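Local coordinates for putative ATP-grasp superfamily protein (Archaeoglobus fulgidus, PDB 3DF7) that is of unknown function but, as a putative member of the ATP-grasp superfamily, probably binds ATP and a metal ion, at residues 96-108 with 221-233. Sequence-based numbering, arbitrary orientation.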
loop_
_atom_site.group_PDB
_atom_site.type_symbol
_atom_site.label_atom_id
_atom_site.label_comp_id
_atom_site.label_asym_id
_atom_site.label_seq_id
_atom_site.Cartn_x
_atom_site.Cartn_y
_atom_site.Cartn_z
ATOM N N GLU A 96 10.242 17.964 0.241
ATOM C CA GLU A 96 8.844 17.711 0.564
ATOM C C GLU A 96 8.499 16.238 0.402
ATOM O O GLU A 96 8.971 15.575 -0.518
ATOM C CB GLU A 96 7.912 18.542 -0.325
ATOM C CG GLU A 96 6.462 18.520 0.150
ATOM C CD GLU A 96 5.477 19.048 -0.879
ATOM O OE1 GLU A 96 5.723 20.130 -1.453
ATOM O OE2 GLU A 96 4.446 18.379 -1.104
ATOM N N ASN A 97 7.658 15.746 1.301
ATOM C CA ASN A 97 7.228 14.351 1.298
ATOM C C ASN A 97 5.793 14.258 0.778
ATOM O O ASN A 97 4.885 14.856 1.357
ATOM C CB ASN A 97 7.297 13.808 2.727
ATOM C CG ASN A 97 7.038 12.317 2.810
ATOM O OD1 ASN A 97 6.697 11.667 1.817
ATOM N ND2 ASN A 97 7.198 11.764 4.008
ATOM N N LEU A 98 5.590 13.522 -0.312
ATOM C CA LEU A 98 4.247 13.357 -0.867
ATOM C C LEU A 98 3.534 12.226 -0.138
ATOM O O LEU A 98 2.341 11.997 -0.340
ATOM C CB LEU A 98 4.301 13.043 -2.371
ATOM C CG LEU A 98 4.891 14.116 -3.291
ATOM C CD1 LEU A 98 4.590 13.751 -4.737
ATOM C CD2 LEU A 98 4.299 15.483 -2.962
ATOM N N GLY A 99 4.285 11.527 0.710
ATOM C CA GLY A 99 3.748 10.421 1.486
ATOM C C GLY A 99 3.652 10.764 2.962
ATOM O O GLY A 99 3.715 11.937 3.337
ATOM N N SER A 100 3.511 9.746 3.805
ATOM C CA SER A 100 3.384 9.948 5.245
ATOM C C SER A 100 4.704 10.209 5.967
ATOM O O SER A 100 5.766 9.793 5.505
ATOM C CB SER A 100 2.695 8.737 5.882
ATOM O OG SER A 100 1.361 8.600 5.414
ATOM N N SER A 101 4.628 10.895 7.107
ATOM C CA SER A 101 5.818 11.208 7.897
ATOM C C SER A 101 6.393 9.944 8.528
ATOM O O SER A 101 5.666 8.980 8.768
ATOM C CB SER A 101 5.478 12.202 9.011
ATOM O OG SER A 101 4.762 11.562 10.054
ATOM N N SER A 102 7.695 9.944 8.800
ATOM C CA SER A 102 8.330 8.778 9.412
ATOM C C SER A 102 7.712 8.531 10.787
ATOM O O SER A 102 7.614 7.390 11.240
ATOM C CB SER A 102 9.848 8.990 9.541
ATOM O OG SER A 102 10.154 10.104 10.361
ATOM N N ARG A 103 7.289 9.607 11.444
ATOM C CA ARG A 103 6.664 9.510 12.761
ATOM C C ARG A 103 5.417 8.617 12.681
ATOM O O ARG A 103 5.235 7.702 13.484
ATOM C CB ARG A 103 6.274 10.914 13.249
ATOM C CG ARG A 103 5.671 10.959 14.644
ATOM C CD ARG A 103 5.377 12.395 15.101
ATOM N NE ARG A 103 4.058 12.897 14.699
ATOM C CZ ARG A 103 3.733 13.312 13.477
ATOM N NH1 ARG A 103 4.625 13.294 12.494
ATOM N NH2 ARG A 103 2.507 13.764 13.239
ATOM N N ALA A 104 4.562 8.894 11.703
ATOM C CA ALA A 104 3.340 8.121 11.507
ATOM C C ALA A 104 3.647 6.690 11.062
ATOM O O ALA A 104 3.000 5.739 11.504
ATOM C CB ALA A 104 2.462 8.809 10.477
ATOM N N ILE A 105 4.642 6.543 10.192
ATOM C CA ILE A 105 5.030 5.231 9.682
ATOM C C ILE A 105 5.581 4.330 10.784
ATOM O O ILE A 105 5.413 3.113 10.737
ATOM C CB ILE A 105 6.060 5.386 8.526
ATOM C CG1 ILE A 105 5.373 6.067 7.333
ATOM C CG2 ILE A 105 6.628 4.022 8.117
ATOM C CD1 ILE A 105 6.306 6.428 6.173
ATOM N N ALA A 106 6.228 4.921 11.782
ATOM C CA ALA A 106 6.770 4.131 12.880
ATOM C C ALA A 106 5.631 3.446 13.634
ATOM O O ALA A 106 5.794 2.340 14.146
ATOM C CB ALA A 106 7.575 5.018 13.827
ATOM N N VAL A 107 4.478 4.103 13.688
ATOM C CA VAL A 107 3.316 3.545 14.378
ATOM C C VAL A 107 2.596 2.500 13.528
ATOM O O VAL A 107 2.299 1.403 14.003
ATOM C CB VAL A 107 2.293 4.642 14.755
ATOM C CG1 VAL A 107 1.034 4.003 15.337
ATOM C CG2 VAL A 107 2.906 5.597 15.766
ATOM N N THR A 108 2.322 2.837 12.269
ATOM C CA THR A 108 1.620 1.909 11.384
ATOM C C THR A 108 2.452 0.686 11.006
ATOM O O THR A 108 1.901 -0.341 10.611
ATOM C CB THR A 108 1.153 2.609 10.081
ATOM O OG1 THR A 108 2.290 3.059 9.333
ATOM C CG2 THR A 108 0.260 3.797 10.406
ATOM N N GLU A 221 -7.609 9.318 10.971
ATOM C CA GLU A 221 -7.629 10.567 11.718
ATOM C C GLU A 221 -6.989 10.388 13.096
ATOM O O GLU A 221 -6.688 11.368 13.778
ATOM C CB GLU A 221 -9.063 11.096 11.816
ATOM C CG GLU A 221 -9.676 11.297 10.430
ATOM C CD GLU A 221 -10.834 12.268 10.402
ATOM O OE1 GLU A 221 -11.837 12.023 11.101
ATOM O OE2 GLU A 221 -10.740 13.278 9.670
ATOM N N CYS A 222 -6.758 9.132 13.482
ATOM C CA CYS A 222 -6.132 8.803 14.767
ATOM C C CYS A 222 -4.620 8.971 14.738
ATOM O O CYS A 222 -4.002 9.244 15.765
ATOM C CB CYS A 222 -6.401 7.345 15.160
ATOM S SG CYS A 222 -8.075 6.948 15.619
ATOM N N VAL A 223 -4.029 8.795 13.562
ATOM C CA VAL A 223 -2.580 8.862 13.418
ATOM C C VAL A 223 -2.034 10.144 12.806
ATOM O O VAL A 223 -2.100 10.346 11.592
ATOM C CB VAL A 223 -2.077 7.672 12.572
ATOM C CG1 VAL A 223 -0.564 7.564 12.669
ATOM C CG2 VAL A 223 -2.750 6.386 13.032
ATOM N N GLU A 224 -1.471 11.002 13.649
ATOM C CA GLU A 224 -0.899 12.256 13.170
ATOM C C GLU A 224 0.311 11.950 12.297
ATOM O O GLU A 224 1.115 11.083 12.628
ATOM C CB GLU A 224 -0.468 13.135 14.346
ATOM C CG GLU A 224 -1.618 13.717 15.145
ATOM C CD GLU A 224 -2.559 12.654 15.688
ATOM O OE1 GLU A 224 -2.068 11.674 16.297
ATOM O OE2 GLU A 224 -3.789 12.800 15.509
ATOM N N GLY A 225 0.432 12.653 11.177
ATOM C CA GLY A 225 1.562 12.422 10.296
ATOM C C GLY A 225 1.202 11.751 8.983
ATOM O O GLY A 225 1.946 11.853 8.014
ATOM N N LEU A 226 0.074 11.048 8.940
ATOM C CA LEU A 226 -0.323 10.401 7.697
ATOM C C LEU A 226 -0.535 11.522 6.701
ATOM O O LEU A 226 -1.037 12.584 7.051
ATOM C CB LEU A 226 -1.612 9.595 7.876
ATOM C CG LEU A 226 -1.438 8.345 8.740
ATOM C CD1 LEU A 226 -2.763 7.617 8.863
ATOM C CD2 LEU A 226 -0.386 7.433 8.102
ATOM N N ASN A 227 -0.144 11.286 5.459
ATOM C CA ASN A 227 -0.263 12.298 4.427
ATOM C C ASN A 227 -0.185 11.645 3.058
ATOM O O ASN A 227 0.569 10.696 2.867
ATOM C CB ASN A 227 0.865 13.321 4.591
ATOM C CG ASN A 227 0.930 14.312 3.445
ATOM O OD1 ASN A 227 1.847 14.269 2.616
ATOM N ND2 ASN A 227 -0.041 15.211 3.391
ATOM N N GLY A 228 -0.970 12.155 2.114
ATOM C CA GLY A 228 -0.964 11.605 0.770
ATOM C C GLY A 228 -1.796 10.343 0.677
ATOM O O GLY A 228 -2.814 10.209 1.356
ATOM N N TYR A 229 -1.363 9.406 -0.160
ATOM C CA TYR A 229 -2.091 8.157 -0.320
ATOM C C TYR A 229 -1.844 7.217 0.852
ATOM O O TYR A 229 -0.701 6.921 1.202
ATOM C CB TYR A 229 -1.678 7.452 -1.617
ATOM C CG TYR A 229 -2.370 6.125 -1.829
ATOM C CD1 TYR A 229 -3.480 6.018 -2.670
ATOM C CD2 TYR A 229 -1.919 4.972 -1.181
ATOM C CE1 TYR A 229 -4.118 4.794 -2.863
ATOM C CE2 TYR A 229 -2.551 3.749 -1.366
ATOM C CZ TYR A 229 -3.647 3.668 -2.209
ATOM O OH TYR A 229 -4.263 2.454 -2.410
ATOM N N VAL A 230 -2.935 6.739 1.442
ATOM C CA VAL A 230 -2.867 5.806 2.557
ATOM C C VAL A 230 -3.887 4.704 2.314
ATOM O O VAL A 230 -5.016 4.972 1.901
ATOM C CB VAL A 230 -3.190 6.503 3.906
ATOM C CG1 VAL A 230 -3.216 5.465 5.038
ATOM C CG2 VAL A 230 -2.149 7.578 4.198
ATOM N N GLY A 231 -3.479 3.462 2.541
ATOM C CA GLY A 231 -4.391 2.352 2.356
ATOM C C GLY A 231 -4.808 1.799 3.707
ATOM O O GLY A 231 -3.984 1.702 4.615
ATOM N N VAL A 232 -6.084 1.456 3.858
ATOM C CA VAL A 232 -6.561 0.893 5.121
ATOM C C VAL A 232 -7.203 -0.465 4.867
ATOM O O VAL A 232 -8.165 -0.559 4.105
ATOM C CB VAL A 232 -7.616 1.799 5.796
ATOM C CG1 VAL A 232 -8.060 1.183 7.128
ATOM C CG2 VAL A 232 -7.042 3.189 6.018
ATOM N N ASP A 233 -6.671 -1.511 5.495
ATOM C CA ASP A 233 -7.221 -2.853 5.329
ATOM C C ASP A 233 -8.347 -3.068 6.333
ATOM O O ASP A 233 -8.191 -2.804 7.527
ATOM C CB ASP A 233 -6.147 -3.922 5.535
ATOM C CG ASP A 233 -5.216 -4.059 4.345
ATOM O OD1 ASP A 233 -5.514 -3.483 3.275
ATOM O OD2 ASP A 233 -4.188 -4.753 4.485
HETATM O O HOH W 1 1.293 9.509 -1.306
HETATM O O HOH W 2 1.133 8.010 2.881
#
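A type II beta turn from V223 to L226 meets the N-terminal end of helix 102-108. The carbonyl O of G225 accepts from S101 N at 3.0 Å; the bond is almost straight, and the donor lies above the carbonyl plane. S101 also caps its own helix, its OG accepting from A104 N. G225 suits this place as glycine: at its positive phi a CB would press on E224 O, and it would also run into S101 OG and A104 CB. A104 CB rests on the turn backbone, 3.4 Å from E224 O, and touches V223 CG1 and L226 CD2. E224 O also lies over one face of the R103 guanidinium. The contact joins strand 96-97, at the edge of the N-terminal parallel sheet, to strand 228-236 of the antiparallel sheet of the ATP-grasp domain. S100 OG, turned beside its own backbone N (chi1 -64°), accepts from N227 N at 3.1 Å and donates to a water at 2.6 Å. That water donates to N227 O and Y229 O. With an alanine in place of S100, N227 N would probably lose its acceptor and the water its donor. A second water bridges L98 O and Y229 N. Close by, G228 CA approaches L98 O at 3.5 Å in a CA-H...O contact.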